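Local coordinates for protein At4g34840 (Arabidopsis thaliana, PDB 3BSF) that is a nucleosidase of the phosphorylase superfamily, an alpha/beta protein that holds adenine in a pocket of its fold, at residues V47-M51 with I63-K68; T122-H126 with G190-A194. All coordinates share one frame; numbering follows the deposited sequence.

Interaction 1 (V47-M51 with I63-K68); sequences VTWIM and IVCPGK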
ATOM      1  N   VAL A  47       0.232  -5.797 -15.479  1.00 44.55           N
ATOM      2  CA  VAL A  47      -0.791  -5.381 -14.521  1.00 43.25           C
ATOM      3  C   VAL A  47      -2.160  -5.600 -15.124  1.00 42.46           C
ATOM      4  O   VAL A  47      -2.260  -5.844 -16.314  1.00 43.47           O
ATOM      5  CB  VAL A  47      -0.650  -3.896 -14.154  1.00 43.39           C
ATOM      6  CG1 VAL A  47       0.740  -3.643 -13.583  1.00 44.57           C
ATOM      7  CG2 VAL A  47      -0.888  -3.031 -15.370  1.00 43.26           C
ATOM      8  N   THR A  48      -3.211  -5.509 -14.309  1.00 43.20           N
ATOM      9  CA  THR A  48      -4.595  -5.702 -14.777  1.00 42.01           C
ATOM     10  C   THR A  48      -5.379  -4.389 -14.817  1.00 41.21           C
ATOM     11  O   THR A  48      -6.604  -4.387 -15.002  1.00 39.14           O
ATOM     12  CB  THR A  48      -5.381  -6.718 -13.876  1.00 42.50           C
ATOM     13  OG1 THR A  48      -5.457  -6.234 -12.520  1.00 46.10           O
ATOM     14  CG2 THR A  48      -4.702  -8.075 -13.893  1.00 42.37           C
ATOM     15  N   TRP A  49      -4.662  -3.279 -14.652  1.00 41.62           N
ATOM     16  CA  TRP A  49      -5.265  -1.948 -14.646  1.00 43.73           C
ATOM     17  C   TRP A  49      -5.961  -1.563 -15.946  1.00 44.98           C
ATOM     18  O   TRP A  49      -5.461  -1.823 -17.040  1.00 44.37           O
ATOM     19  CB  TRP A  49      -4.207  -0.901 -14.308  1.00 43.42           C
ATOM     20  CG  TRP A  49      -3.362  -1.321 -13.157  1.00 47.01           C
ATOM     21  CD1 TRP A  49      -3.683  -2.255 -12.195  1.00 47.92           C
ATOM     22  CD2 TRP A  49      -2.060  -0.823 -12.808  1.00 46.59           C
ATOM     23  NE1 TRP A  49      -2.658  -2.364 -11.278  1.00 47.06           N
ATOM     24  CE2 TRP A  49      -1.652  -1.499 -11.630  1.00 46.53           C
ATOM     25  CE3 TRP A  49      -1.198   0.123 -13.372  1.00 45.90           C
ATOM     26  CZ2 TRP A  49      -0.419  -1.252 -11.012  1.00 44.66           C
ATOM     27  CZ3 TRP A  49       0.034   0.364 -12.747  1.00 44.55           C
ATOM     28  CH2 TRP A  49       0.405  -0.323 -11.585  1.00 42.92           C
ATOM     29  N   ILE A  50      -7.127  -0.940 -15.809  1.00 46.63           N
ATOM     30  CA  ILE A  50      -7.903  -0.498 -16.960  1.00 49.08           C
ATOM     31  C   ILE A  50      -8.009   1.029 -17.004  1.00 49.83           C
ATOM     32  O   ILE A  50      -7.996   1.697 -15.971  1.00 49.05           O
ATOM     33  CB  ILE A  50      -9.317  -1.121 -16.928  1.00 49.40           C
ATOM     34  CG1 ILE A  50      -9.931  -0.968 -15.540  1.00 48.89           C
ATOM     35  CG2 ILE A  50      -9.233  -2.598 -17.285  1.00 49.75           C
ATOM     36  CD1 ILE A  50     -11.255  -1.679 -15.388  1.00 49.33           C
ATOM     37  N   MET A  51      -8.099   1.589 -18.201  1.00 51.41           N
ATOM     38  CA  MET A  51      -8.194   3.039 -18.315  1.00 53.86           C
ATOM     39  C   MET A  51      -9.258   3.478 -19.308  1.00 54.45           C
ATOM     40  O   MET A  51      -9.421   2.869 -20.354  1.00 54.45           O
ATOM     41  CB  MET A  51      -6.828   3.621 -18.717  1.00 55.06           C
ATOM     42  CG  MET A  51      -6.833   5.090 -19.141  1.00 55.26           C
ATOM     43  SD  MET A  51      -5.161   5.766 -19.423  1.00 58.16           S
ATOM     44  CE  MET A  51      -4.629   4.874 -20.868  1.00 57.75           C
ATOM     45  N   ILE A  63     -10.165   7.970 -16.457  1.00 50.94           N
ATOM     46  CA  ILE A  63     -10.540   7.232 -15.262  1.00 49.69           C
ATOM     47  C   ILE A  63      -9.700   5.958 -15.236  1.00 49.72           C
ATOM     48  O   ILE A  63      -9.823   5.107 -16.118  1.00 50.00           O
ATOM     49  CB  ILE A  63     -12.035   6.843 -15.264  1.00 48.74           C
ATOM     50  CG1 ILE A  63     -12.907   8.096 -15.263  1.00 47.48           C
ATOM     51  CG2 ILE A  63     -12.344   5.998 -14.040  1.00 48.15           C
ATOM     52  CD1 ILE A  63     -14.378   7.799 -15.168  1.00 45.43           C
ATOM     53  N   VAL A  64      -8.836   5.826 -14.239  1.00 48.72           N
ATOM     54  CA  VAL A  64      -7.997   4.645 -14.145  1.00 49.44           C
ATOM     55  C   VAL A  64      -8.436   3.789 -12.974  1.00 49.84           C
ATOM     56  O   VAL A  64      -8.657   4.302 -11.887  1.00 51.34           O
ATOM     57  CB  VAL A  64      -6.508   5.038 -13.981  1.00 49.35           C
ATOM     58  CG1 VAL A  64      -5.645   3.797 -13.924  1.00 48.81           C
ATOM     59  CG2 VAL A  64      -6.072   5.909 -15.153  1.00 49.41           C
ATOM     60  N   CYS A  65      -8.573   2.487 -13.205  1.00 50.36           N
ATOM     61  CA  CYS A  65      -8.996   1.558 -12.166  1.00 51.66           C
ATOM     62  C   CYS A  65      -8.012   0.398 -12.060  1.00 50.33           C
ATOM     63  O   CYS A  65      -7.490  -0.071 -13.071  1.00 50.38           O
ATOM     64  CB  CYS A  65     -10.398   1.029 -12.488  1.00 54.29           C
ATOM     65  SG  CYS A  65     -11.057  -0.230 -11.336  1.00 66.92           S
ATOM     66  N   PRO A  66      -7.734  -0.075 -10.828  1.00 49.86           N
ATOM     67  CA  PRO A  66      -6.798  -1.192 -10.667  1.00 48.02           C
ATOM     68  C   PRO A  66      -7.326  -2.485 -11.296  1.00 47.51           C
ATOM     69  O   PRO A  66      -6.580  -3.461 -11.458  1.00 46.13           O
ATOM     70  CB  PRO A  66      -6.637  -1.286  -9.149  1.00 47.43           C
ATOM     71  CG  PRO A  66      -7.955  -0.750  -8.622  1.00 46.59           C
ATOM     72  CD  PRO A  66      -8.184   0.429  -9.511  1.00 47.61           C
ATOM     73  N   GLY A  67      -8.613  -2.476 -11.654  1.00 47.65           N
ATOM     74  CA  GLY A  67      -9.242  -3.644 -12.256  1.00 49.20           C
ATOM     75  C   GLY A  67      -9.594  -4.778 -11.298  1.00 50.43           C
ATOM     76  O   GLY A  67      -9.827  -4.567 -10.097  1.00 50.67           O
ATOM     77  N   LYS A  68      -9.630  -5.993 -11.833  1.00 50.82           N
ATOM     78  CA  LYS A  68      -9.965  -7.176 -11.046  1.00 52.11           C
ATOM     79  C   LYS A  68      -8.708  -7.991 -10.796  1.00 53.47           C
ATOM     80  O   LYS A  68      -7.848  -8.068 -11.670  1.00 54.05           O
ATOM     81  CB  LYS A  68     -10.990  -8.035 -11.798  1.00 51.21           C
ATOM     82  CG  LYS A  68     -12.186  -7.253 -12.321  1.00 52.03           C
ATOM     83  CD  LYS A  68     -13.512  -7.861 -11.888  1.00 52.49           C
ATOM     84  CE  LYS A  68     -14.700  -6.998 -12.336  1.00 54.28           C
ATOM     85  NZ  LYS A  68     -16.025  -7.419 -11.734  1.00 54.03           N
TER

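Interaction 2 (T122-H126 with G190-A194); sequences TVAFH and GAAVA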
ATOM      1  N   THR A 122      -9.500  16.703   4.853  1.00 51.52           N
ATOM      2  CA  THR A 122      -8.250  16.174   5.349  1.00 52.06           C
ATOM      3  C   THR A 122      -8.496  14.679   5.497  1.00 51.43           C
ATOM      4  O   THR A 122      -9.591  14.257   5.911  1.00 50.81           O
ATOM      5  CB  THR A 122      -7.893  16.824   6.723  1.00 53.61           C
ATOM      6  OG1 THR A 122      -6.768  16.160   7.320  1.00 53.69           O
ATOM      7  CG2 THR A 122      -9.073  16.746   7.654  1.00 53.11           C
ATOM      8  N   VAL A 123      -7.488  13.887   5.137  1.00 50.51           N
ATOM      9  CA  VAL A 123      -7.584  12.435   5.223  1.00 48.86           C
ATOM     10  C   VAL A 123      -6.401  11.854   5.987  1.00 48.33           C
ATOM     11  O   VAL A 123      -5.311  12.430   5.997  1.00 47.36           O
ATOM     12  CB  VAL A 123      -7.646  11.790   3.816  1.00 49.09           C
ATOM     13  CG1 VAL A 123      -6.279  11.902   3.105  1.00 46.49           C
ATOM     14  CG2 VAL A 123      -8.104  10.338   3.944  1.00 50.07           C
ATOM     15  N   ALA A 124      -6.630  10.718   6.632  1.00 48.04           N
ATOM     16  CA  ALA A 124      -5.585  10.059   7.398  1.00 49.39           C
ATOM     17  C   ALA A 124      -5.828   8.555   7.520  1.00 49.98           C
ATOM     18  O   ALA A 124      -6.894   8.045   7.146  1.00 50.05           O
ATOM     19  CB  ALA A 124      -5.482  10.687   8.785  1.00 48.89           C
ATOM     20  N   PHE A 125      -4.828   7.851   8.043  1.00 50.03           N
ATOM     21  CA  PHE A 125      -4.923   6.407   8.224  1.00 51.08           C
ATOM     22  C   PHE A 125      -5.359   6.111   9.657  1.00 50.64           C
ATOM     23  O   PHE A 125      -4.846   6.715  10.608  1.00 48.34           O
ATOM     24  CB  PHE A 125      -3.566   5.724   7.981  1.00 52.19           C
ATOM     25  CG  PHE A 125      -3.194   5.570   6.530  1.00 53.53           C
ATOM     26  CD1 PHE A 125      -2.319   6.463   5.920  1.00 53.97           C
ATOM     27  CD2 PHE A 125      -3.680   4.497   5.784  1.00 55.30           C
ATOM     28  CE1 PHE A 125      -1.930   6.288   4.595  1.00 54.02           C
ATOM     29  CE2 PHE A 125      -3.300   4.312   4.459  1.00 53.84           C
ATOM     30  CZ  PHE A 125      -2.423   5.208   3.865  1.00 54.64           C
ATOM     31  N   HIS A 126      -6.291   5.178   9.805  1.00 49.64           N
ATOM     32  CA  HIS A 126      -6.758   4.801  11.124  1.00 51.12           C
ATOM     33  C   HIS A 126      -6.309   3.382  11.508  1.00 52.92           C
ATOM     34  O   HIS A 126      -6.509   2.950  12.653  1.00 54.25           O
ATOM     35  CB  HIS A 126      -8.286   4.919  11.206  1.00 50.02           C
ATOM     36  CG  HIS A 126      -9.030   3.966  10.312  1.00 48.55           C
ATOM     37  ND1 HIS A 126      -9.908   4.393   9.336  1.00 45.76           N
ATOM     38  CD2 HIS A 126      -9.064   2.612  10.280  1.00 46.18           C
ATOM     39  CE1 HIS A 126     -10.449   3.344   8.745  1.00 44.73           C
ATOM     40  NE2 HIS A 126      -9.955   2.252   9.298  1.00 44.99           N
ATOM     41  N   GLY A 190      -8.467   6.239  -0.017  1.00 53.77           N
ATOM     42  CA  GLY A 190      -8.197   7.671  -0.029  1.00 52.02           C
ATOM     43  C   GLY A 190      -6.868   8.152   0.527  1.00 50.41           C
ATOM     44  O   GLY A 190      -6.134   8.869  -0.151  1.00 50.85           O
ATOM     45  N   ALA A 191      -6.558   7.769   1.758  1.00 49.00           N
ATOM     46  CA  ALA A 191      -5.314   8.197   2.384  1.00 49.12           C
ATOM     47  C   ALA A 191      -4.111   7.780   1.568  1.00 48.38           C
ATOM     48  O   ALA A 191      -3.134   8.520   1.456  1.00 49.01           O
ATOM     49  CB  ALA A 191      -5.208   7.631   3.785  1.00 50.53           C
ATOM     50  N   ALA A 192      -4.190   6.593   0.982  1.00 48.18           N
ATOM     51  CA  ALA A 192      -3.090   6.079   0.160  1.00 48.34           C
ATOM     52  C   ALA A 192      -2.892   6.901  -1.132  1.00 47.36           C
ATOM     53  O   ALA A 192      -1.758   7.213  -1.515  1.00 46.62           O
ATOM     54  CB  ALA A 192      -3.332   4.586  -0.175  1.00 46.50           C
ATOM     55  N   VAL A 193      -3.990   7.248  -1.795  1.00 45.63           N
ATOM     56  CA  VAL A 193      -3.898   8.025  -3.015  1.00 46.35           C
ATOM     57  C   VAL A 193      -3.229   9.364  -2.720  1.00 48.05           C
ATOM     58  O   VAL A 193      -2.236   9.717  -3.355  1.00 47.84           O
ATOM     59  CB  VAL A 193      -5.294   8.287  -3.618  1.00 45.99           C
ATOM     60  CG1 VAL A 193      -5.168   8.950  -4.984  1.00 41.76           C
ATOM     61  CG2 VAL A 193      -6.049   6.977  -3.728  1.00 46.87           C
ATOM     62  N   ALA A 194      -3.773  10.092  -1.740  1.00 49.25           N
ATOM     63  CA  ALA A 194      -3.261  11.402  -1.329  1.00 47.86           C
ATOM     64  C   ALA A 194      -1.771  11.363  -1.035  1.00 47.85           C
ATOM     65  O   ALA A 194      -1.073  12.347  -1.237  1.00 49.14           O
ATOM     66  CB  ALA A 194      -4.007  11.889  -0.104  1.00 47.49           C
TER

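Interaction 1 (V47-M51 with I63-K68)
The open end of the beta hairpin built from strands 50-56 and 59-65 lies where Ile50 faces Cys65, an antiparallel hydrogen-bonded pair, and it shows how a two-stranded ladder gives way to loops. Ile50 N donates to Cys65 O at 2.9 Å and 157°, while Cys65 N reaches Ile50 O at 2.9 Å and 172°. One residue on, Met51 and Val64 form a non-hydrogen-bonded pair and point to the other face of the sheet, where Met51 CG meets Val64 CG2 at 4.1 Å. On the Ile50 and Cys65 face, the CG1 branch of Ile50 sits between its own backbone N and carbonyl carbon (chi1 47°), which turns it toward the neighbouring strand, 3.7 Å from Cys65 CB. Beyond the ladder the indole of Trp49 presents its edge, through CD1, to Pro66 O at 3.2 Å, and Val47 CB covers one face of the same ring. Thr48 OG1 stands within hydrogen-bonding range of both Lys68 O and Pro66 O, and its single proton has two carbonyls to choose from, or to share. Trp49, Val64 and Pro66 also rest on helix 79-91. The chemistry thus passes from paired backbone bonds in the ladder to side-chain contacts with backbone carbonyls, so the two segments stay in touch past the last bridge, though no longer by strand pairing.

Interaction 2 (T122-H126 with G190-A194)
Ala194 N donates to Gly190 O at 3.1 Å, closing the first turn of helix 190-199 and setting Ala191 and Ala194 on the side that meets Val123. No hydrogen bond crosses to strand 123-125, so the join is one of methyl groups and a ring. Val123 straddles the turn with its two branches: CG2, anti to the backbone N, comes within 4.0 Å of Ala191 CB, while CG1 touches Ala194 CB at 3.9 Å. The methyl of Ala191 lies at the centre of the contact. It stands over one face of the Phe125 ring, 3.6 Å from the centroid and only 9° off the normal, a CH-pi contact in which all six ring carbons lie at similar distances from CB. With chi1 at -77°, Phe125 CG lies beside its own backbone N and the ring lies alongside the first turn of the helix, its face against Ala191 CB and its CZ 4.2 Å from Ala192 CB. The small side chains on this turn are consistent with an axis approach of 7.4 Å, at a crossing angle of -109°. Around the contact, Ala191 N is bonded to Thr164 OG1 and Gly190 N to Asp187 OD2, a residue of the adenine pocket. The start of helix 190-199 thus packs crosswise on the end of strand 117-125, past its corner, in an alpha/beta fold of the phosphorylase superfamily, with Gly190 about 10 Å from the bound adenine.

Interactions 1 and 2 are both largely buried and reach the same mixed sheet, but they never touch: their nearest atoms are about 9 Å apart and their centres 20 Å. Interaction 1 lies farther from the middle of the chain and joins neighbouring strands, with Lys68 reaching the surface; interaction 2 is entirely buried and unites a strand with a helix far along the sequence. Backbone hydrogen bonds define the first; apolar and CH-pi packing, with no hydrogen bond between the segments, the second. Helix 79-91 borders both, through Val85, Ala88 and Ser89 beside 47-51 and 63-68, and through Thr79 beside Phe125 and Ala192. Interaction 2 is also the nearer to adenine.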